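Local coordinates for protein VIN1 (PDB 6BFI) that binds actin filaments and may play a role in cell-cell adhesion, as a sponge member of the vinculin/alpha-catenin family, at residues A369-T374 and A418-L423; A442-D447 and W479-E484; R717-L722 and V776-M781. All coordinates share one frame; numbering follows the deposited sequence.

Contact 1 (A369-T374 and A418-L423)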
# COMPACT_ATOMS: atom_id res chain seq x y z
N ALA A 369 20.74 -1.52 -4.57
CA ALA A 369 21.30 -0.20 -4.30
C ALA A 369 22.24 0.25 -5.41
O ALA A 369 22.36 1.45 -5.68
CB ALA A 369 22.02 -0.19 -2.95
N GLU A 370 22.91 -0.70 -6.07
CA GLU A 370 23.79 -0.34 -7.18
C GLU A 370 22.99 0.07 -8.41
O GLU A 370 23.32 1.06 -9.08
CB GLU A 370 24.72 -1.51 -7.50
CG GLU A 370 26.03 -1.09 -8.15
CD GLU A 370 26.84 -2.27 -8.65
OE1 GLU A 370 26.23 -3.29 -9.04
OE2 GLU A 370 28.08 -2.18 -8.66
N ARG A 371 21.92 -0.68 -8.72
CA ARG A 371 21.03 -0.27 -9.81
C ARG A 371 20.49 1.13 -9.57
O ARG A 371 20.43 1.95 -10.50
CB ARG A 371 19.88 -1.27 -9.95
CG ARG A 371 20.18 -2.44 -10.87
CD ARG A 371 20.16 -2.03 -12.33
NE ARG A 371 18.84 -1.60 -12.77
CZ ARG A 371 17.91 -2.41 -13.27
NH1 ARG A 371 18.16 -3.71 -13.40
NH2 ARG A 371 16.73 -1.93 -13.64
N VAL A 372 20.09 1.43 -8.33
CA VAL A 372 19.59 2.77 -8.03
C VAL A 372 20.70 3.81 -8.18
O VAL A 372 20.49 4.89 -8.75
CB VAL A 372 18.97 2.81 -6.63
CG1 VAL A 372 18.58 4.23 -6.25
CG2 VAL A 372 17.76 1.90 -6.59
N ALA A 373 21.91 3.49 -7.69
CA ALA A 373 23.02 4.43 -7.81
C ALA A 373 23.36 4.73 -9.27
O ALA A 373 23.82 5.83 -9.59
CB ALA A 373 24.25 3.88 -7.09
N THR A 374 23.13 3.77 -10.17
CA THR A 374 23.46 3.98 -11.57
C THR A 374 22.34 4.71 -12.31
O THR A 374 22.59 5.68 -13.03
CB THR A 374 23.76 2.65 -12.25
OG1 THR A 374 24.87 2.02 -11.60
CG2 THR A 374 24.09 2.87 -13.72
N ALA A 418 11.71 3.33 -14.76
CA ALA A 418 10.54 2.53 -14.40
C ALA A 418 10.91 1.07 -14.17
O ALA A 418 10.37 0.42 -13.27
CB ALA A 418 9.47 2.66 -15.48
N ASP A 419 11.82 0.53 -14.99
CA ASP A 419 12.27 -0.85 -14.79
C ASP A 419 12.94 -1.02 -13.43
O ASP A 419 12.67 -1.99 -12.71
CB ASP A 419 13.23 -1.26 -15.91
CG ASP A 419 12.50 -1.61 -17.19
OD1 ASP A 419 11.33 -1.20 -17.34
OD2 ASP A 419 13.10 -2.28 -18.05
N THR A 420 13.81 -0.07 -13.06
CA THR A 420 14.47 -0.15 -11.76
C THR A 420 13.46 -0.06 -10.62
O THR A 420 13.56 -0.80 -9.63
CB THR A 420 15.53 0.94 -11.65
OG1 THR A 420 16.62 0.64 -12.53
CG2 THR A 420 16.06 1.04 -10.22
N ALA A 421 12.48 0.84 -10.74
CA ALA A 421 11.42 0.89 -9.75
C ALA A 421 10.70 -0.45 -9.64
O ALA A 421 10.37 -0.90 -8.53
CB ALA A 421 10.42 2.00 -10.09
N GLU A 422 10.48 -1.12 -10.77
CA GLU A 422 9.83 -2.43 -10.73
C GLU A 422 10.71 -3.46 -10.03
O GLU A 422 10.21 -4.29 -9.26
CB GLU A 422 9.50 -2.89 -12.15
CG GLU A 422 8.97 -4.32 -12.23
CD GLU A 422 7.69 -4.52 -11.45
OE1 GLU A 422 6.81 -3.63 -11.52
OE2 GLU A 422 7.56 -5.55 -10.76
N LEU A 423 12.02 -3.42 -10.28
CA LEU A 423 12.93 -4.35 -9.61
C LEU A 423 12.92 -4.14 -8.10
O LEU A 423 12.84 -5.10 -7.33
CB LEU A 423 14.35 -4.19 -10.16
CG LEU A 423 15.42 -5.03 -9.46
CD1 LEU A 423 15.15 -6.52 -9.64
CD2 LEU A 423 16.81 -4.68 -9.95
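The guanidinium of Arg371 has the methyl CD2 of Leu423 over one face and the hydroxyl of Thr420 at its edge. Leu423 CD2 sits 3.8 Å above the plane, offset toward the rim on the NH1 side, its branch coming in roughly perpendicular to the arginine. At the edge Arg371 NH2 donates to Thr420 OG1 over 2.8 Å, with an N-H...O angle of 150° and the oxygen close to the guanidinium plane. Bends at chi2 and chi3 curl the Arg371 chain, which passes alongside Thr420 and ends with NH2 at its hydroxyl. Thr420 CG2 lies anti to its backbone N and meets Val372 CG2 at 4.1 Å, an apolar touch beside the polar one. Asp375 ties the group together from outside, with a salt bridge to Arg371 NE and a hydrogen bond to Thr420 OG1, while Arg371 NH1 is held by the carbonyl of Leu308. Thus the buried charge is met by an acid, a hydroxyl and a carbonyl. Helices 344-375 and 399-427 pack antiparallel at 160°, local axes 10.2 Å apart, as in the helical bundles of the vinculin family. Helix 466-493 packs on both through Val372 and Ala421, and helix 496-519 places Phe499 against Val372 and Ala373.

Contact 2 (A442-D447 and W479-E484)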
# COMPACT_ATOMS: atom_id res chain seq x y z
N ALA A 442 5.36 4.13 -10.96
CA ALA A 442 6.08 3.76 -12.18
C ALA A 442 5.16 3.80 -13.39
O ALA A 442 5.52 4.35 -14.44
CB ALA A 442 6.71 2.38 -12.01
N ALA A 443 3.96 3.21 -13.27
CA ALA A 443 3.01 3.23 -14.38
C ALA A 443 2.63 4.66 -14.75
O ALA A 443 2.48 4.98 -15.94
CB ALA A 443 1.77 2.42 -14.02
N LYS A 444 2.48 5.53 -13.75
CA LYS A 444 2.25 6.94 -14.02
C LYS A 444 3.43 7.56 -14.76
O LYS A 444 3.24 8.34 -15.71
CB LYS A 444 1.97 7.69 -12.72
CG LYS A 444 2.29 9.18 -12.79
CD LYS A 444 1.66 9.95 -11.64
CE LYS A 444 2.05 11.41 -11.70
NZ LYS A 444 1.24 12.26 -10.78
N LEU A 445 4.66 7.21 -14.36
CA LEU A 445 5.83 7.77 -15.02
C LEU A 445 5.88 7.37 -16.50
O LEU A 445 6.16 8.20 -17.36
CB LEU A 445 7.11 7.32 -14.31
CG LEU A 445 8.40 7.92 -14.88
CD1 LEU A 445 8.36 9.43 -14.80
CD2 LEU A 445 9.62 7.37 -14.14
N ARG A 446 5.61 6.10 -16.80
CA ARG A 446 5.55 5.68 -18.20
C ARG A 446 4.47 6.45 -18.95
O ARG A 446 4.70 6.98 -20.05
CB ARG A 446 5.30 4.17 -18.29
CG ARG A 446 6.39 3.30 -17.69
CD ARG A 446 6.10 1.82 -17.93
NE ARG A 446 7.27 0.98 -17.71
CZ ARG A 446 7.44 0.19 -16.65
NH1 ARG A 446 6.51 0.14 -15.70
NH2 ARG A 446 8.54 -0.54 -16.54
N ASP A 447 3.27 6.53 -18.35
CA ASP A 447 2.14 7.16 -19.02
C ASP A 447 2.45 8.62 -19.37
O ASP A 447 2.23 9.04 -20.51
CB ASP A 447 0.90 7.07 -18.14
CG ASP A 447 -0.33 7.67 -18.80
OD1 ASP A 447 -0.86 7.04 -19.74
OD2 ASP A 447 -0.75 8.77 -18.37
N TRP A 479 6.69 15.47 -15.75
CA TRP A 479 7.58 14.32 -15.77
C TRP A 479 8.58 14.39 -14.62
O TRP A 479 8.86 13.37 -13.96
CB TRP A 479 8.31 14.24 -17.11
CG TRP A 479 9.14 12.98 -17.25
CD1 TRP A 479 8.77 11.83 -17.89
CD2 TRP A 479 10.45 12.75 -16.73
NE1 TRP A 479 9.78 10.90 -17.81
CE2 TRP A 479 10.83 11.44 -17.10
CE3 TRP A 479 11.36 13.52 -16.00
CZ2 TRP A 479 12.06 10.89 -16.76
CZ3 TRP A 479 12.58 12.97 -15.66
CH2 TRP A 479 12.92 11.67 -16.04
N LEU A 480 9.14 15.57 -14.36
CA LEU A 480 10.10 15.71 -13.26
C LEU A 480 9.44 15.46 -11.91
O LEU A 480 10.06 14.88 -11.01
CB LEU A 480 10.74 17.10 -13.29
CG LEU A 480 11.77 17.35 -14.39
CD1 LEU A 480 12.31 18.78 -14.32
CD2 LEU A 480 12.91 16.34 -14.30
N GLU A 481 8.19 15.89 -11.75
CA GLU A 481 7.49 15.64 -10.50
C GLU A 481 7.26 14.15 -10.28
O GLU A 481 7.62 13.61 -9.22
CB GLU A 481 6.16 16.40 -10.48
CG GLU A 481 5.24 16.01 -9.33
CD GLU A 481 3.96 15.35 -9.81
OE1 GLU A 481 3.43 15.76 -10.86
OE2 GLU A 481 3.48 14.41 -9.13
N ALA A 482 6.69 13.47 -11.27
CA ALA A 482 6.45 12.03 -11.13
C ALA A 482 7.74 11.27 -10.91
O ALA A 482 7.82 10.39 -10.04
CB ALA A 482 5.72 11.50 -12.37
N ALA A 483 8.79 11.61 -11.67
CA ALA A 483 10.05 10.89 -11.57
C ALA A 483 10.73 11.14 -10.23
O ALA A 483 11.35 10.23 -9.66
CB ALA A 483 10.97 11.30 -12.72
N GLU A 484 10.61 12.36 -9.69
CA GLU A 484 11.23 12.66 -8.41
C GLU A 484 10.49 11.98 -7.26
O GLU A 484 11.12 11.49 -6.31
CB GLU A 484 11.30 14.17 -8.19
CG GLU A 484 12.48 14.86 -8.87
CD GLU A 484 13.79 14.67 -8.13
OE1 GLU A 484 13.84 13.85 -7.18
OE2 GLU A 484 14.79 15.34 -8.49
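Leu445 points its CD1 methyl at one face of the Trp479 indole, the two side chains meeting at a slant. Leu445 CD1 stands over the five-membered ring of Trp479, 3.9 Å from its centroid and 21° off the normal, a CH-pi contact. A chi1 of -177° puts Leu445 CG anti to the backbone N, and chi2 of 60° then turns CD1 onto the indole. Ala483 CB lies over the same face, 3.8 Å from Leu445 CD1, while Ala482 CB is a neighbour of that methyl at 4.1 Å. On the flank, Lys444 runs out extended beyond CG and lays its CE 3.7 Å from Ala482 CB. Lys444 NZ then meets Glu481 OE2 in a salt bridge of 3.5 Å, the two side chains roughly perpendicular. A leucine in place of Lys444 would probably leave the Glu481 carboxylate without this positive mate. The small Ala482 is consistent with the close approach of antiparallel helices 432-449 and 466-493, where CA of Leu445 and CA of Ala482 are 5.8 Å apart. Phe410 and Leu417 of helix 399-427 also touch Trp479, placing the indole in the bundle interior. The chemistry is thus divided between a buried apolar centre, with Leu445 CD1 and Ala483 CB on the aromatic face, and a peripheral ion pair, whose length suggests a modest electrostatic contribution.

Contact 3 (R717-L722 and V776-M781)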
# COMPACT_ATOMS: atom_id res chain seq x y z
N ARG A 717 -28.57 -22.70 22.65
CA ARG A 717 -28.32 -22.89 21.22
C ARG A 717 -27.02 -22.22 20.80
O ARG A 717 -26.37 -21.54 21.59
CB ARG A 717 -29.49 -22.36 20.41
N SER A 718 -26.65 -22.41 19.53
CA SER A 718 -25.41 -21.86 19.00
C SER A 718 -25.51 -20.37 18.68
O SER A 718 -24.47 -19.74 18.43
CB SER A 718 -24.99 -22.63 17.75
OG SER A 718 -24.96 -24.02 17.99
N LYS A 719 -26.71 -19.81 18.68
CA LYS A 719 -26.88 -18.41 18.29
C LYS A 719 -26.29 -17.47 19.33
O LYS A 719 -25.51 -16.57 19.00
CB LYS A 719 -28.37 -18.12 18.07
CG LYS A 719 -29.03 -19.10 17.12
CD LYS A 719 -30.53 -19.18 17.35
CE LYS A 719 -31.13 -20.35 16.59
NZ LYS A 719 -30.86 -20.24 15.13
N ALA A 720 -26.66 -17.66 20.60
CA ALA A 720 -26.12 -16.80 21.66
C ALA A 720 -24.61 -16.94 21.77
O ALA A 720 -23.90 -15.96 22.00
CB ALA A 720 -26.79 -17.13 22.99
N ASP A 721 -24.10 -18.17 21.61
CA ASP A 721 -22.66 -18.37 21.62
C ASP A 721 -21.99 -17.67 20.45
O ASP A 721 -20.88 -17.14 20.57
CB ASP A 721 -22.34 -19.87 21.61
CG ASP A 721 -22.86 -20.58 22.85
OD1 ASP A 721 -22.93 -19.94 23.91
OD2 ASP A 721 -23.19 -21.78 22.76
N LEU A 722 -22.67 -17.63 19.29
CA LEU A 722 -22.12 -16.93 18.13
C LEU A 722 -22.05 -15.43 18.38
O LEU A 722 -21.01 -14.80 18.13
CB LEU A 722 -22.96 -17.25 16.89
CG LEU A 722 -22.66 -16.43 15.63
CD1 LEU A 722 -21.18 -16.47 15.28
CD2 LEU A 722 -23.50 -16.92 14.46
N VAL A 776 -26.55 -11.08 12.28
CA VAL A 776 -27.41 -11.44 11.16
C VAL A 776 -27.39 -12.94 10.92
O VAL A 776 -28.43 -13.56 10.67
CB VAL A 776 -27.01 -10.66 9.90
CG1 VAL A 776 -27.81 -11.12 8.69
CG2 VAL A 776 -27.20 -9.17 10.12
N LYS A 777 -26.21 -13.56 11.01
CA LYS A 777 -26.09 -15.00 10.80
C LYS A 777 -26.83 -15.78 11.88
O LYS A 777 -27.46 -16.80 11.59
CB LYS A 777 -24.62 -15.40 10.76
CG LYS A 777 -24.37 -16.90 10.81
CD LYS A 777 -24.94 -17.62 9.60
CE LYS A 777 -24.70 -19.12 9.69
NZ LYS A 777 -25.25 -19.84 8.51
N ALA A 778 -26.77 -15.31 13.12
CA ALA A 778 -27.43 -16.02 14.22
C ALA A 778 -28.94 -16.03 14.06
O ALA A 778 -29.60 -16.99 14.48
CB ALA A 778 -27.04 -15.39 15.56
N THR A 779 -29.52 -14.99 13.46
CA THR A 779 -30.96 -14.89 13.28
C THR A 779 -31.45 -15.55 12.00
O THR A 779 -32.63 -15.45 11.68
CB THR A 779 -31.39 -13.42 13.30
OG1 THR A 779 -30.74 -12.71 12.24
CG2 THR A 779 -31.03 -12.79 14.63
N SER A 780 -30.56 -16.23 11.27
CA SER A 780 -30.94 -16.91 10.04
C SER A 780 -30.64 -18.40 10.06
O SER A 780 -31.39 -19.17 9.46
CB SER A 780 -30.23 -16.28 8.84
OG SER A 780 -28.82 -16.37 8.97
N MET A 781 -29.57 -18.83 10.73
CA MET A 781 -29.28 -20.26 10.81
C MET A 781 -30.30 -20.96 11.70
O MET A 781 -30.87 -20.36 12.62
CB MET A 781 -27.86 -20.49 11.34
CG MET A 781 -27.68 -20.20 12.82
SD MET A 781 -26.03 -20.64 13.39
CE MET A 781 -26.15 -20.22 15.12
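Lys719, Met781 and Leu722 carry this meeting between the start of helix 718-745 and the end of helix 763-778. The Lys719 and Met781 side chains lie alongside one another and run opposite ways, so that the methyl at the tip of the methionine reaches the base of the lysine. Met781 CG stands between its backbone N and carbonyl carbon (chi1 72°), and the chain is extended from there on. Met781 CE comes 3.7 Å from Lys719 CG and 3.8 Å from Ser718 CB, packing against the first turn of the helix. The aliphatic part of Lys719 lies against the last turn of helix 763-778, Lys719 CG 3.4 Å from the carbonyl O of Ala778 and Lys719 CB 3.9 Å from Ala778 CB. Leu722, one turn on, uses one branch: Leu722 CD2 is 3.8 Å from Lys777 CG and 4.0 Å from Ala778 CB. Beyond Ala778 the chain leaves the helix, and Lys777 O accepts from Ser780 N, Ser780 OG and Met781 N. The start of one helix is thus packed on the C-terminal end and following turn of another. Around the contact, Val25 and Glu29 of helix 8-32 lie against Lys719, Met705 and Thr709 of helix 690-710 touch Leu722, helix 786-817 sets Asp789 beside Met781, and helix 102-145 packs on Val776 and Thr779.

Overall arrangement
Contacts 1 and 2 are neighbours in one part of the all-helical chain, their centres 14 Å apart, and helices 399-427 and 432-449, which follow each other in sequence, join them directly. The joint has a charged and an apolar portion: Asp419 OD1 of contact 1 forms a 3.0 Å salt bridge with Arg446 NH2 of contact 2, and Ala421 CB lies 4.2 Å from Ala442 CB. Helix 466-493, a partner in contact 2, also packs on contact 1. Contact 3 lies on the opposite side of the chain's centre, its own centre 54 Å from that of contact 1 and 52 Å from that of contact 2, and touches neither.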